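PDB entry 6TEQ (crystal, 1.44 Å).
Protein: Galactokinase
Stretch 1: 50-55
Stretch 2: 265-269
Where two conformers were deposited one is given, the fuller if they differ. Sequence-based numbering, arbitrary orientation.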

# COMPACT_ATOMS: atom_id res chain seq x y z
N TYR A 50 3.25 -10.88 -3.42
CA TYR A 50 4.47 -11.66 -3.16
C TYR A 50 4.28 -13.09 -3.67
O TYR A 50 5.24 -13.85 -3.65
CB TYR A 50 4.83 -11.62 -1.66
CG TYR A 50 3.74 -12.00 -0.68
CD1 TYR A 50 3.40 -13.35 -0.52
CD2 TYR A 50 3.08 -11.02 0.07
CE1 TYR A 50 2.38 -13.73 0.35
CE2 TYR A 50 2.10 -11.38 1.00
CZ TYR A 50 1.75 -12.74 1.12
OH TYR A 50 0.80 -13.08 2.03
N ASN A 51 3.08 -13.42 -4.18
CA ASN A 51 2.80 -14.70 -4.89
C ASN A 51 2.80 -14.52 -6.42
O ASN A 51 2.28 -15.41 -7.11
CB ASN A 51 1.46 -15.24 -4.39
CG ASN A 51 1.54 -15.75 -2.97
OD1 ASN A 51 2.41 -16.57 -2.69
ND2 ASN A 51 0.67 -15.23 -2.09
N ALA A 52 3.29 -13.39 -6.94
CA ALA A 52 3.38 -13.09 -8.39
C ALA A 52 1.95 -12.96 -8.97
O ALA A 52 1.72 -13.28 -10.15
CB ALA A 52 4.19 -14.16 -9.13
N GLY A 53 0.99 -12.52 -8.15
CA GLY A 53 -0.41 -12.46 -8.56
C GLY A 53 -0.77 -11.13 -9.16
O GLY A 53 0.08 -10.39 -9.65
N LEU A 54 -2.06 -10.89 -9.16
CA LEU A 54 -2.68 -9.65 -9.66
C LEU A 54 -3.13 -8.83 -8.47
O LEU A 54 -3.60 -9.40 -7.46
CB LEU A 54 -3.91 -9.92 -10.53
CG LEU A 54 -3.61 -10.74 -11.77
CD1 LEU A 54 -4.90 -11.06 -12.51
CD2 LEU A 54 -2.64 -10.02 -12.69
N CYS A 55 -3.05 -7.50 -8.63
CA CYS A 55 -3.52 -6.52 -7.62
C CYS A 55 -4.24 -5.40 -8.34
O CYS A 55 -4.10 -5.27 -9.57
CB CYS A 55 -2.38 -5.97 -6.77
SG CYS A 55 -1.20 -7.23 -6.21
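Stretch 2 265-269: ANLRV

The strongest tie between the two stretches is made by the side chain of Arg-268, which reaches along stretch 1 and donates from NH1 to the backbone carbonyl of Ala-52, with 2.8 Å between Arg-268 NH1 and Ala-52 O and an N-H...O angle of 146°. The carbonyl oxygen lies at the edge of the guanidinium, near its plane, where an N-H group can point at it. A second, weak hydrogen bond joins the backbones directly: Arg-268 N donates to Asn-51 O over 3.2 Å, at an angle of 134°. Arg-268 therefore holds two successive carbonyls of stretch 1, one through its main chain and the other through its side chain.

A water extends this polar contact by one residue. It donates to Asn-51 OD1 and accepts from Leu-267 N, both at 2.8 Å, so that the amide of Leu-267 is linked indirectly to the side chain of Asn-51.

These bonds draw on the start of a helix. Asn-266, in an extended conformation (phi/psi -161/166), occupies the N-cap position, and its OD1 accepts from Val-269 N at 3.3 Å; the backbone turns helical in the residues that follow. Stretch 1 is irregular where it meets this end: Ala-52 adopts positive phi (66/30), and the chain becomes a strand at Leu-54 and Cys-55. The two chains advance in the same general sense, with Asn-51 CA 5.5 Å from Leu-267 CA and Gly-53 CA 5.4 Å from Arg-268 CA.

Packing adds to these polar ties. The CA-to-CB bond of Ala-52 points toward stretch 2, and its methyl group rests against the capping asparagine, with Ala-52 CB 3.4 Å from Asn-266 CG; it also meets the base of the arginine side chain, Ala-52 CB lying 3.9 Å from Arg-268 CB. The CA-to-CB bond of Asn-51 points sideways to stretch 2, and Asn-51 OD1 lies 3.7 Å from Leu-267 CD1.

Farther along, Gly-53 brings its backbone near the arginine, Gly-53 O standing 3.6 Å from Arg-268 NH1. Leu-54 starts out sideways, but the end of its m,t side chain comes nearer: its CG lies over one face of the guanidinium, and Leu-54 CD2 is 3.8 Å from Arg-268 NH2. The contact buries 313 Å² in all, with Arg-268 contributing the largest share of any residue. Tyr-50 and Cys-55 in stretch 1, like Ala-265 and Val-269 in stretch 2, make no contact across the interface.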

# COMPACT_ATOMS: atom_id res chain seq x y z
N ALA A 265 7.36 -22.18 -9.27
CA ALA A 265 8.19 -21.03 -8.82
C ALA A 265 7.36 -20.09 -7.92
O ALA A 265 7.96 -19.44 -7.02
CB ALA A 265 8.67 -20.24 -10.00
N ASN A 266 6.05 -20.05 -8.17
CA ASN A 266 5.15 -19.19 -7.38
C ASN A 266 3.70 -19.66 -7.52
O ASN A 266 3.37 -20.37 -8.49
CB ASN A 266 5.31 -17.70 -7.72
CG ASN A 266 5.20 -17.42 -9.20
OD1 ASN A 266 4.13 -17.64 -9.74
ND2 ASN A 266 6.27 -16.97 -9.86
N LEU A 267 2.81 -19.17 -6.64
CA LEU A 267 1.43 -19.67 -6.66
C LEU A 267 0.66 -19.14 -7.86
O LEU A 267 -0.41 -19.63 -8.13
CB LEU A 267 0.74 -19.38 -5.34
CG LEU A 267 1.28 -20.22 -4.16
CD1 LEU A 267 0.68 -19.79 -2.84
CD2 LEU A 267 1.09 -21.72 -4.35
N ARG A 268 1.14 -18.08 -8.49
CA ARG A 268 0.50 -17.63 -9.74
C ARG A 268 0.54 -18.72 -10.79
O ARG A 268 -0.44 -18.82 -11.54
CB ARG A 268 1.14 -16.36 -10.22
CG ARG A 268 0.66 -15.89 -11.56
CD ARG A 268 -0.78 -15.37 -11.58
NE ARG A 268 -1.05 -14.71 -12.86
CZ ARG A 268 -0.73 -13.47 -13.16
NH1 ARG A 268 -0.01 -12.74 -12.32
NH2 ARG A 268 -1.00 -12.99 -14.37
N VAL A 269 1.64 -19.46 -10.90
CA VAL A 269 1.66 -20.65 -11.80
C VAL A 269 0.46 -21.58 -11.49
O VAL A 269 -0.27 -21.96 -12.39
CB VAL A 269 2.98 -21.41 -11.65
CG1 VAL A 269 2.94 -22.64 -12.57
CG2 VAL A 269 4.20 -20.55 -11.83
O HOH W 1 4.09 -17.98 -4.42